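Local coordinates for nuclease-like protein (Chaetomium thermophilum, PDB 6GRB), which probably resolves four-way Holliday junctions and cleaves 5'-flaps as the metal-dependent nuclease GEN1, of which this chain is the N-terminal portion, at residues Glu14-Cys19 with Thr167-His172; Tyr62-Leu67 with Phe110-His115; Ala136-Asp141 with Arg154-Glu159. One frame throughout, in Å; residues are numbered along the deposited sequence. Where two conformers were deposited one is given.

Contact 1: residues Glu14-Cys19 with Thr167-His172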
loop_
_atom_site.group_PDB
_atom_site.type_symbol
_atom_site.label_atom_id
_atom_site.label_comp_id
_atom_site.label_asym_id
_atom_site.label_seq_id
_atom_site.Cartn_x
_atom_site.Cartn_y
_atom_site.Cartn_z
ATOM N N GLU A 14 9.174 3.945 -9.810
ATOM C CA GLU A 14 9.514 2.627 -10.338
ATOM C C GLU A 14 8.314 1.692 -10.299
ATOM O O GLU A 14 7.737 1.456 -9.230
ATOM C CB GLU A 14 10.661 1.986 -9.566
ATOM C CG GLU A 14 10.987 0.656 -10.184
ATOM C CD GLU A 14 12.094 -0.085 -9.470
ATOM O OE1 GLU A 14 12.252 0.104 -8.231
ATOM O OE2 GLU A 14 12.804 -0.858 -10.177
ATOM N N ARG A 15 7.963 1.134 -11.454
ATOM C CA ARG A 15 6.882 0.162 -11.529
ATOM C C ARG A 15 7.529 -1.137 -11.067
ATOM O O ARG A 15 8.627 -1.471 -11.510
ATOM C CB ARG A 15 6.371 0.026 -12.961
ATOM C CG ARG A 15 5.026 0.692 -13.204
ATOM C CD ARG A 15 3.886 -0.147 -12.649
ATOM N NE ARG A 15 2.980 0.642 -11.820
ATOM C CZ ARG A 15 1.655 0.559 -11.874
ATOM N NH1 ARG A 15 1.074 -0.280 -12.722
ATOM N NH2 ARG A 15 0.908 1.316 -11.082
ATOM N N ILE A 16 6.866 -1.874 -10.182
ATOM C CA ILE A 16 7.467 -3.094 -9.660
ATOM C C ILE A 16 6.367 -4.045 -9.210
ATOM O O ILE A 16 5.356 -3.629 -8.644
ATOM C CB ILE A 16 8.450 -2.782 -8.520
ATOM C CG1 ILE A 16 9.190 -4.046 -8.096
ATOM C CG2 ILE A 16 7.729 -2.145 -7.328
ATOM C CD1 ILE A 16 10.125 -3.794 -6.942
ATOM N N SER A 17 6.568 -5.330 -9.493
ATOM C CA SER A 17 5.648 -6.377 -9.074
ATOM C C SER A 17 5.514 -6.418 -7.549
ATOM O O SER A 17 6.499 -6.641 -6.839
ATOM C CB SER A 17 6.164 -7.710 -9.614
ATOM O OG SER A 17 5.691 -8.812 -8.875
ATOM N N LEU A 18 4.291 -6.230 -7.048
ATOM C CA LEU A 18 4.046 -6.328 -5.607
ATOM C C LEU A 18 4.527 -7.663 -5.040
ATOM O O LEU A 18 5.051 -7.735 -3.921
ATOM C CB LEU A 18 2.557 -6.139 -5.324
ATOM C CG LEU A 18 2.109 -5.948 -3.880
ATOM C CD1 LEU A 18 3.032 -4.966 -3.154
ATOM C CD2 LEU A 18 0.668 -5.448 -3.852
ATOM N N CYS A 19 4.349 -8.736 -5.802
ATOM C CA CYS A 19 4.925 -10.012 -5.408
ATOM C C CYS A 19 6.445 -9.921 -5.250
ATOM O O CYS A 19 7.014 -10.559 -4.358
ATOM C CB CYS A 19 4.535 -11.087 -6.421
ATOM S SG CYS A 19 5.446 -12.631 -6.240
ATOM N N THR A 167 -1.158 -6.453 -10.597
ATOM C CA THR A 167 0.054 -7.078 -10.113
ATOM C C THR A 167 1.118 -6.090 -9.669
ATOM O O THR A 167 2.082 -6.512 -9.003
ATOM C CB THR A 167 0.673 -7.988 -11.184
ATOM O OG1 THR A 167 1.017 -7.207 -12.334
ATOM C CG2 THR A 167 -0.286 -9.072 -11.570
ATOM N N HIS A 168 0.984 -4.804 -10.020
ATOM C CA HIS A 168 2.094 -3.867 -9.908
ATOM C C HIS A 168 1.691 -2.618 -9.150
ATOM O O HIS A 168 0.521 -2.242 -9.107
ATOM C CB HIS A 168 2.651 -3.480 -11.292
ATOM C CG HIS A 168 3.552 -4.520 -11.875
ATOM N ND1 HIS A 168 3.101 -5.770 -12.239
ATOM C CD2 HIS A 168 4.883 -4.514 -12.113
ATOM C CE1 HIS A 168 4.117 -6.484 -12.692
ATOM N NE2 HIS A 168 5.207 -5.743 -12.641
ATOM N N VAL A 169 2.693 -2.009 -8.518
ATOM C CA VAL A 169 2.586 -0.713 -7.859
ATOM C C VAL A 169 3.708 0.167 -8.386
ATOM O O VAL A 169 4.686 -0.307 -8.968
ATOM C CB VAL A 169 2.680 -0.793 -6.315
ATOM C CG1 VAL A 169 1.547 -1.646 -5.729
ATOM C CG2 VAL A 169 4.052 -1.332 -5.906
ATOM N N THR A 170 3.569 1.463 -8.123
ATOM C CA THR A 170 4.574 2.463 -8.468
ATOM C C THR A 170 5.297 2.895 -7.191
ATOM O O THR A 170 4.673 3.454 -6.275
ATOM C CB THR A 170 3.913 3.653 -9.179
ATOM O OG1 THR A 170 3.328 3.206 -10.412
ATOM C CG2 THR A 170 4.931 4.722 -9.480
ATOM N N LEU A 171 6.604 2.603 -7.119
ATOM C CA LEU A 171 7.395 2.814 -5.908
ATOM C C LEU A 171 8.109 4.149 -5.994
ATOM O O LEU A 171 8.752 4.450 -7.002
ATOM C CB LEU A 171 8.442 1.712 -5.689
ATOM C CG LEU A 171 9.351 1.798 -4.428
ATOM C CD1 LEU A 171 9.810 0.402 -4.038
ATOM C CD2 LEU A 171 10.579 2.695 -4.547
ATOM N N HIS A 172 8.015 4.924 -4.931
ATOM C CA HIS A 172 8.784 6.146 -4.782
ATOM C C HIS A 172 9.617 6.055 -3.511
ATOM O O HIS A 172 9.151 5.555 -2.480
ATOM C CB HIS A 172 7.880 7.371 -4.742
ATOM C CG HIS A 172 7.389 7.798 -6.088
ATOM N ND1 HIS A 172 8.117 8.623 -6.916
ATOM C CD2 HIS A 172 6.239 7.521 -6.747
ATOM C CE1 HIS A 172 7.436 8.838 -8.027
ATOM N NE2 HIS A 172 6.296 8.176 -7.952
#
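Thr170 OG1 accepts a hydrogen bond from Arg15 NE at 2.9 Å, the donor angle of 146° leaving it somewhat bent; a second one from NH2 is doubtful, because that atom's position is less sure. The arginine chain bends at chi2 (-77°), which turns CD, and again at chi3, which sets NE beside the hydroxyl; one face of the guanidinium lies over His168 O and Val169 N, toward its rim. NH2 also forms a salt bridge with Asp155, of uncertain exact geometry. An alanine in place of Arg15 would probably leave the Thr170 hydroxyl and the Asp155 carboxylate without these partners. Beneath the arginine runs an antiparallel ladder: Leu171 N gives a nearly straight 2.7 Å bond to Glu14 O, and Ile16 N meets Val169 O at 2.9 Å. On the opposite face of the sheet Ile16 CG2 touches Val169 CG2 at 4.0 Å, branched side chains well suited to strands, with Leu21 of helix 18-29 covering them. Ser17 CB lies over the His168 ring, 4.1 Å from its centroid, while small, hydroxylated Ser17 caps the helix through OG to Lys20 N. The outer strand is therefore held by backbone bonds, with polar arginine links on one face and apolar contacts on the other.

Contact 2: residues Tyr62-Leu67 with Phe110-His115; sequences YRFVRL and FGFTAH
Phe64 and Phe110 meet twice over: the CB of Phe64 sits above the centre of the Phe110 ring, 3.6 Å from the centroid, and the Phe64 ring turns its edge toward that same face. Phe64 CG lies anti to its carbonyl carbon (chi1 -73°), beside the backbone N, and from there the ring stands at 81° to Phe110, a T-shaped pair with CD2 of Phe64 3.9 Å from CD1 of Phe110. Phe112 makes a second edge-to-face pair in which the roles change, for now Phe64 offers its face and receives the edge of Phe112, with centroids 5.7 Å apart and planes at 70°. Phe64 thus gives its edge to one neighbour and its face to the other, something a flat aromatic does well and an aliphatic chain could not. The edge of Phe112 also approaches Phe64 O, its CE2 at 3.8 Å. Val65 CG2 extends the apolar surface, touching Phe110 CZ at 3.7 Å, and Leu67 CB borders Phe112 CZ. Between Phe110 and Phe112, Gly111 follows the end of helix 104-109 in a Schellman motif, its positive phi being easy for glycine. This aromatic cluster packs helix 55-70 against the turn leading into strand 113-116, within the parallel part of the sheet in the XPG nuclease domain.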
loop_
_atom_site.group_PDB
_atom_site.type_symbol
_atom_site.label_atom_id
_atom_site.label_comp_id
_atom_site.label_asym_id
_atom_site.label_seq_id
_atom_site.Cartn_x
_atom_site.Cartn_y
_atom_site.Cartn_z
ATOM N N TYR A 62 -11.845 -9.269 -3.495
ATOM C CA TYR A 62 -10.867 -9.894 -4.379
ATOM C C TYR A 62 -9.453 -9.354 -4.131
ATOM O O TYR A 62 -8.493 -10.127 -4.112
ATOM C CB TYR A 62 -11.300 -9.734 -5.840
ATOM C CG TYR A 62 -12.449 -10.643 -6.249
ATOM C CD1 TYR A 62 -12.309 -12.028 -6.221
ATOM C CD2 TYR A 62 -13.666 -10.118 -6.670
ATOM C CE1 TYR A 62 -13.336 -12.870 -6.586
ATOM C CE2 TYR A 62 -14.717 -10.955 -7.045
ATOM C CZ TYR A 62 -14.541 -12.336 -6.998
ATOM O OH TYR A 62 -15.568 -13.176 -7.375
ATOM N N ARG A 63 -9.305 -8.050 -3.869
ATOM C CA ARG A 63 -7.998 -7.514 -3.475
ATOM C C ARG A 63 -7.489 -8.111 -2.160
ATOM O O ARG A 63 -6.277 -8.242 -1.969
ATOM C CB ARG A 63 -8.050 -5.985 -3.345
ATOM C CG ARG A 63 -8.503 -5.261 -4.598
ATOM C CD ARG A 63 -7.347 -4.715 -5.405
ATOM N NE ARG A 63 -7.794 -4.190 -6.696
ATOM C CZ ARG A 63 -7.098 -3.314 -7.419
ATOM N NH1 ARG A 63 -5.931 -2.875 -6.958
ATOM N NH2 ARG A 63 -7.568 -2.876 -8.590
ATOM N N PHE A 64 -8.391 -8.450 -1.234
ATOM C CA PHE A 64 -7.971 -9.053 0.030
ATOM C C PHE A 64 -7.451 -10.475 -0.186
ATOM O O PHE A 64 -6.481 -10.893 0.465
ATOM C CB PHE A 64 -9.124 -9.044 1.043
ATOM C CG PHE A 64 -9.431 -7.693 1.612
ATOM C CD1 PHE A 64 -8.806 -6.556 1.127
ATOM C CD2 PHE A 64 -10.325 -7.555 2.669
ATOM C CE1 PHE A 64 -9.076 -5.308 1.666
ATOM C CE2 PHE A 64 -10.597 -6.291 3.230
ATOM C CZ PHE A 64 -9.984 -5.169 2.719
ATOM N N VAL A 65 -8.092 -11.228 -1.091
ATOM C CA VAL A 65 -7.591 -12.545 -1.485
ATOM C C VAL A 65 -6.238 -12.409 -2.174
ATOM O O VAL A 65 -5.320 -13.218 -1.950
ATOM C CB VAL A 65 -8.608 -13.269 -2.394
ATOM C CG1 VAL A 65 -8.145 -14.705 -2.723
ATOM C CG2 VAL A 65 -9.996 -13.281 -1.774
ATOM N N ARG A 66 -6.077 -11.380 -3.005
ATOM C CA ARG A 66 -4.782 -11.151 -3.627
ATOM C C ARG A 66 -3.710 -10.872 -2.574
ATOM O O ARG A 66 -2.592 -11.394 -2.668
ATOM C CB ARG A 66 -4.869 -10.016 -4.651
ATOM C CG ARG A 66 -3.620 -9.918 -5.529
ATOM C CD ARG A 66 -3.836 -9.067 -6.781
ATOM N NE ARG A 66 -4.850 -9.629 -7.677
ATOM C CZ ARG A 66 -4.612 -10.490 -8.672
ATOM N NH1 ARG A 66 -3.373 -10.902 -8.935
ATOM N NH2 ARG A 66 -5.623 -10.938 -9.419
ATOM N N LEU A 67 -4.043 -10.085 -1.539
ATOM C CA LEU A 67 -3.085 -9.861 -0.458
ATOM C C LEU A 67 -2.806 -11.133 0.333
ATOM O O LEU A 67 -1.712 -11.291 0.880
ATOM C CB LEU A 67 -3.580 -8.764 0.489
ATOM C CG LEU A 67 -3.658 -7.317 -0.021
ATOM C CD1 LEU A 67 -4.305 -6.412 1.045
ATOM C CD2 LEU A 67 -2.270 -6.783 -0.490
ATOM N N PHE A 110 -10.928 -11.499 7.275
ATOM C CA PHE A 110 -9.707 -11.943 6.623
ATOM C C PHE A 110 -8.529 -11.983 7.589
ATOM O O PHE A 110 -7.411 -12.284 7.169
ATOM C CB PHE A 110 -9.362 -11.027 5.431
ATOM C CG PHE A 110 -9.933 -11.474 4.108
ATOM C CD1 PHE A 110 -11.245 -11.179 3.768
ATOM C CD2 PHE A 110 -9.154 -12.176 3.198
ATOM C CE1 PHE A 110 -11.778 -11.602 2.558
ATOM C CE2 PHE A 110 -9.660 -12.569 1.976
ATOM C CZ PHE A 110 -10.977 -12.282 1.653
ATOM N N GLY A 111 -8.752 -11.688 8.864
ATOM C CA GLY A 111 -7.649 -11.582 9.805
ATOM C C GLY A 111 -6.707 -10.432 9.529
ATOM O O GLY A 111 -5.511 -10.547 9.811
ATOM N N PHE A 112 -7.195 -9.328 8.953
ATOM C CA PHE A 112 -6.338 -8.170 8.728
ATOM C C PHE A 112 -6.629 -7.149 9.816
ATOM O O PHE A 112 -7.530 -7.321 10.621
ATOM C CB PHE A 112 -6.529 -7.575 7.320
ATOM C CG PHE A 112 -6.121 -8.500 6.186
ATOM C CD1 PHE A 112 -5.225 -9.530 6.387
ATOM C CD2 PHE A 112 -6.635 -8.319 4.906
ATOM C CE1 PHE A 112 -4.839 -10.368 5.326
ATOM C CE2 PHE A 112 -6.263 -9.160 3.836
ATOM C CZ PHE A 112 -5.362 -10.183 4.052
ATOM N N THR A 113 -5.833 -6.092 9.855
ATOM C CA THR A 113 -5.910 -5.095 10.912
ATOM C C THR A 113 -6.533 -3.833 10.358
ATOM O O THR A 113 -6.223 -3.423 9.238
ATOM C CB THR A 113 -4.529 -4.776 11.477
ATOM O OG1 THR A 113 -3.913 -5.999 11.892
ATOM C CG2 THR A 113 -4.631 -3.818 12.659
ATOM N N ALA A 114 -7.430 -3.246 11.130
ATOM C CA ALA A 114 -8.032 -1.965 10.804
ATOM C C ALA A 114 -7.600 -0.977 11.868
ATOM O O ALA A 114 -7.628 -1.291 13.058
ATOM C CB ALA A 114 -9.563 -2.059 10.756
ATOM N N HIS A 115 -7.177 0.196 11.439
ATOM C CA HIS A 115 -6.627 1.214 12.324
ATOM C C HIS A 115 -7.284 2.541 11.960
ATOM O O HIS A 115 -7.284 2.935 10.783
ATOM C CB HIS A 115 -5.101 1.245 12.165
ATOM C CG HIS A 115 -4.409 2.323 12.937
ATOM N ND1 HIS A 115 -4.537 2.473 14.295
ATOM C CD2 HIS A 115 -3.522 3.269 12.540
ATOM C CE1 HIS A 115 -3.786 3.481 14.704
ATOM N NE2 HIS A 115 -3.167 3.988 13.653
#

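Contact 3: residues Ala136-Asp141 with Arg154-Glu159; sequences AVLSED and RDWSSE. With nucleotides of chain B.
Arg154 has CG between the backbone N and the carbonyl carbon (chi1 58°), and its chain then runs extended to NE, passing Asp141 with CD 4.4 Å from that residue's CA. Leu138 has CG anti to its backbone N (chi1 -178°), a position from which its two methyls reach Arg154 and Trp156. They divide the work: CD1 lies 3.9 Å from Arg154 CA, and CD2 comes within 4.2 Å of Trp156 CE3, the two side chains crossing at about a right angle. A branched leucine can fill both places at once, and the broad indole gives it an apolar partner. No hydrogen bond joins the two segments directly; Ser139 O instead stands 3.4 Å from Arg154 CB and also receives a CA-H...O contact from Arg154.

At the polar end a water takes over. It donates to Glu140 O at 2.8 Å and to OP1 of nucleotide DA3 of chain B, and accepts from Arg154 NH1 at 2.9 Å, lying in the guanidinium plane. NH1 itself is 3.9 Å from that OP1, so the arginine meets the phosphate through the water. Its other terminal nitrogen, NH2, bonds to Ser12 O, and Tyr7 adds a cation-pi contact, second-shell partners that probably help to fix the guanidinium. Asp141 CB approaches the same OP1 at 3.3 Å. Asp141 and Asp143 bind magnesium here, and Glu140 belongs to metal sites seen in this protein.

Apolar and polar work are thus divided along the contact: leucine and tryptophan make an apolar base, while the loop after strand 136-138 carries carboxylates for metal beside the DNA backbone. The positive charge of Arg154 probably helps to offset the negative charge of the phosphate, with the bridging water tying DNA, arginine and the metal-binding turn together.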
loop_
_atom_site.group_PDB
_atom_site.type_symbol
_atom_site.label_atom_id
_atom_site.label_comp_id
_atom_site.label_asym_id
_atom_site.label_seq_id
_atom_site.Cartn_x
_atom_site.Cartn_y
_atom_site.Cartn_z
ATOM N N ALA A 136 6.284 -0.159 4.367
ATOM C CA ALA A 136 5.976 0.682 3.220
ATOM C C ALA A 136 4.546 1.191 3.352
ATOM O O ALA A 136 3.720 0.635 4.081
ATOM C CB ALA A 136 6.154 -0.069 1.896
ATOM N N VAL A 137 4.261 2.251 2.613
ATOM C CA VAL A 137 2.950 2.882 2.614
ATOM C C VAL A 137 2.372 2.750 1.217
ATOM O O VAL A 137 3.057 3.042 0.238
ATOM C CB VAL A 137 3.047 4.358 3.060
ATOM C CG1 VAL A 137 1.732 5.083 2.852
ATOM C CG2 VAL A 137 3.472 4.430 4.535
ATOM N N LEU A 138 1.132 2.280 1.131
ATOM C CA LEU A 138 0.319 2.315 -0.081
ATOM C C LEU A 138 -0.738 3.405 0.092
ATOM O O LEU A 138 -1.669 3.256 0.904
ATOM C CB LEU A 138 -0.321 0.960 -0.360
ATOM C CG LEU A 138 -1.171 0.843 -1.632
ATOM C CD1 LEU A 138 -0.442 1.241 -2.897
ATOM C CD2 LEU A 138 -1.651 -0.594 -1.735
ATOM N N SER A 139 -0.581 4.501 -0.659
ATOM C CA SER A 139 -1.491 5.640 -0.632
ATOM C C SER A 139 -1.829 6.066 -2.062
ATOM O O SER A 139 -1.373 5.474 -3.042
ATOM C CB SER A 139 -0.896 6.829 0.138
ATOM O OG SER A 139 -1.805 7.936 0.177
ATOM N N GLU A 140 -2.634 7.123 -2.176
ATOM C CA GLU A 140 -3.065 7.584 -3.486
ATOM C C GLU A 140 -2.044 8.487 -4.160
ATOM O O GLU A 140 -2.158 8.715 -5.364
ATOM C CB GLU A 140 -4.418 8.304 -3.380
ATOM C CG GLU A 140 -4.499 9.341 -2.260
ATOM C CD GLU A 140 -5.936 9.779 -1.939
ATOM O OE1 GLU A 140 -6.892 9.375 -2.666
ATOM O OE2 GLU A 140 -6.092 10.546 -0.950
ATOM N N ASP A 141 -1.049 8.988 -3.435
ATOM C CA ASP A 141 -0.085 9.924 -4.008
ATOM C C ASP A 141 1.120 10.003 -3.075
ATOM O O ASP A 141 1.241 9.221 -2.126
ATOM C CB ASP A 141 -0.734 11.295 -4.256
ATOM C CG ASP A 141 -1.281 11.941 -2.992
ATOM O OD1 ASP A 141 -0.737 11.719 -1.894
ATOM O OD2 ASP A 141 -2.264 12.697 -3.102
ATOM N N ARG A 154 1.968 3.638 -4.836
ATOM C CA ARG A 154 0.677 4.077 -5.329
ATOM C C ARG A 154 0.303 3.216 -6.535
ATOM O O ARG A 154 1.132 2.481 -7.084
ATOM C CB ARG A 154 0.698 5.571 -5.690
ATOM C CG ARG A 154 1.732 5.919 -6.730
ATOM C CD ARG A 154 1.827 7.429 -7.031
ATOM N NE ARG A 154 2.747 7.657 -8.155
ATOM C CZ ARG A 154 2.364 7.963 -9.395
ATOM N NH1 ARG A 154 1.075 8.114 -9.679
ATOM N NH2 ARG A 154 3.274 8.133 -10.346
ATOM N N ASP A 155 -0.968 3.313 -6.937
ATOM C CA ASP A 155 -1.418 2.829 -8.236
ATOM C C ASP A 155 -1.241 1.315 -8.348
ATOM O O ASP A 155 -0.565 0.803 -9.245
ATOM C CB ASP A 155 -0.692 3.565 -9.371
ATOM C CG ASP A 155 -1.151 3.112 -10.748
ATOM O OD1 ASP A 155 -2.218 2.464 -10.855
ATOM O OD2 ASP A 155 -0.447 3.429 -11.741
ATOM N N TRP A 156 -1.814 0.598 -7.392
ATOM C CA TRP A 156 -1.881 -0.857 -7.470
ATOM C C TRP A 156 -2.867 -1.231 -8.574
ATOM O O TRP A 156 -4.078 -1.051 -8.420
ATOM C CB TRP A 156 -2.311 -1.421 -6.121
ATOM C CG TRP A 156 -2.270 -2.887 -5.992
ATOM C CD1 TRP A 156 -1.525 -3.778 -6.738
ATOM C CD2 TRP A 156 -2.987 -3.662 -5.034
ATOM N NE1 TRP A 156 -1.746 -5.066 -6.287
ATOM C CE2 TRP A 156 -2.641 -5.022 -5.248
ATOM C CE3 TRP A 156 -3.871 -3.343 -3.999
ATOM C CZ2 TRP A 156 -3.161 -6.055 -4.472
ATOM C CZ3 TRP A 156 -4.391 -4.383 -3.212
ATOM C CH2 TRP A 156 -4.038 -5.717 -3.460
ATOM N N SER A 157 -2.355 -1.747 -9.686
ATOM C CA SER A 157 -3.138 -1.889 -10.905
ATOM C C SER A 157 -2.377 -2.809 -11.845
ATOM O O SER A 157 -1.195 -3.110 -11.631
ATOM C CB SER A 157 -3.371 -0.534 -11.585
ATOM O OG SER A 157 -2.118 0.011 -12.011
ATOM N N SER A 158 -3.067 -3.216 -12.918
ATOM C CA SER A 158 -2.466 -4.004 -13.982
ATOM C C SER A 158 -1.311 -3.249 -14.625
ATOM O O SER A 158 -1.196 -2.027 -14.531
ATOM C CB SER A 158 -3.504 -4.340 -15.051
ATOM O OG SER A 158 -3.923 -3.158 -15.720
ATOM N N GLU A 159 -0.465 -3.989 -15.319
ATOM C CA GLU A 159 0.783 -3.420 -15.798
ATOM C C GLU A 159 0.769 -3.226 -17.326
ATOM O O GLU A 159 0.659 -4.180 -18.112
ATOM C CB GLU A 159 1.957 -4.306 -15.348
ATOM C CG GLU A 159 3.281 -4.074 -16.063
ATOM C CD GLU A 159 4.009 -2.789 -15.658
ATOM O OE1 GLU A 159 5.274 -2.781 -15.725
ATOM O OE2 GLU A 159 3.332 -1.792 -15.301
ATOM P P DA B 3 -1.415 12.062 -7.849
ATOM O OP1 DA B 3 -0.518 10.917 -7.572
ATOM O OP2 DA B 3 -1.018 13.415 -7.360
ATOM O "O5'" DA B 3 -1.681 12.136 -9.439
ATOM C "C5'" DA B 3 -2.056 10.963 -10.141
ATOM C "C4'" DA B 3 -2.088 11.200 -11.637
ATOM O "O4'" DA B 3 -3.433 11.577 -12.047
ATOM C "C3'" DA B 3 -1.132 12.278 -12.162
ATOM O "O3'" DA B 3 -0.350 11.730 -13.236
ATOM C "C2'" DA B 3 -2.062 13.412 -12.633
ATOM C "C1'" DA B 3 -3.382 12.696 -12.915
ATOM N N9 DA B 3 -4.564 13.525 -12.660
ATOM C C8 DA B 3 -4.747 14.399 -11.624
ATOM N N7 DA B 3 -5.909 15.002 -11.639
ATOM C C5 DA B 3 -6.542 14.483 -12.764
ATOM C C6 DA B 3 -7.812 14.717 -13.342
ATOM N N6 DA B 3 -8.707 15.573 -12.836
ATOM N N1 DA B 3 -8.122 14.030 -14.459
ATOM C C2 DA B 3 -7.225 13.180 -14.967
ATOM N N3 DA B 3 -6.009 12.877 -14.519
ATOM C C4 DA B 3 -5.726 13.567 -13.403
ATOM P P DG B 2 -6.860 14.651 -4.340
ATOM O OP1 DG B 2 -6.343 14.341 -2.981
ATOM O OP2 DG B 2 -6.693 16.005 -4.921
ATOM O "O5'" DG B 2 -6.169 13.676 -5.399
ATOM C "C5'" DG B 2 -5.525 12.499 -4.956
ATOM C "C4'" DG B 2 -4.915 11.768 -6.126
ATOM O "O4'" DG B 2 -5.943 11.497 -7.115
ATOM C "C3'" DG B 2 -3.816 12.524 -6.856
ATOM O "O3'" DG B 2 -2.836 11.597 -7.254
ATOM C "C2'" DG B 2 -4.550 13.135 -8.056
ATOM C "C1'" DG B 2 -5.583 12.062 -8.361
ATOM N N9 DG B 2 -6.805 12.553 -9.009
ATOM C C8 DG B 2 -7.637 13.562 -8.567
ATOM N N7 DG B 2 -8.669 13.769 -9.347
ATOM C C5 DG B 2 -8.522 12.833 -10.361
ATOM C C6 DG B 2 -9.340 12.580 -11.477
ATOM O O6 DG B 2 -10.389 13.149 -11.797
ATOM N N1 DG B 2 -8.834 11.541 -12.265
ATOM C C2 DG B 2 -7.684 10.830 -11.997
ATOM N N2 DG B 2 -7.361 9.868 -12.873
ATOM N N3 DG B 2 -6.907 11.054 -10.943
ATOM C C4 DG B 2 -7.387 12.067 -10.169
HETATM O O HOH W 1 -1.155 8.117 -7.903
#

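How the contacts relate
All three contacts reach one mixed sheet. Strands 168-173 and 151-157 are neighbours in it, so contacts 1 and 3 have centres only 7 Å apart and touch directly: Thr170 N probably bonds to Arg154 O at 2.8 Å, and the arginine of contact 1 reaches across to Asp155 of contact 3. Contact 2 stands farther off, its centre 15 Å from that of contact 3 and 18 Å from that of contact 1, yet Trp156 links it to contact 3, its CH2 meeting Leu67 CD2 at 3.6 Å. Contact 3 holds metal ligands; the side chain of Thr170 in contact 1 is about 10 Å from that of Asp141, whereas contact 2 lies away from the metal sites.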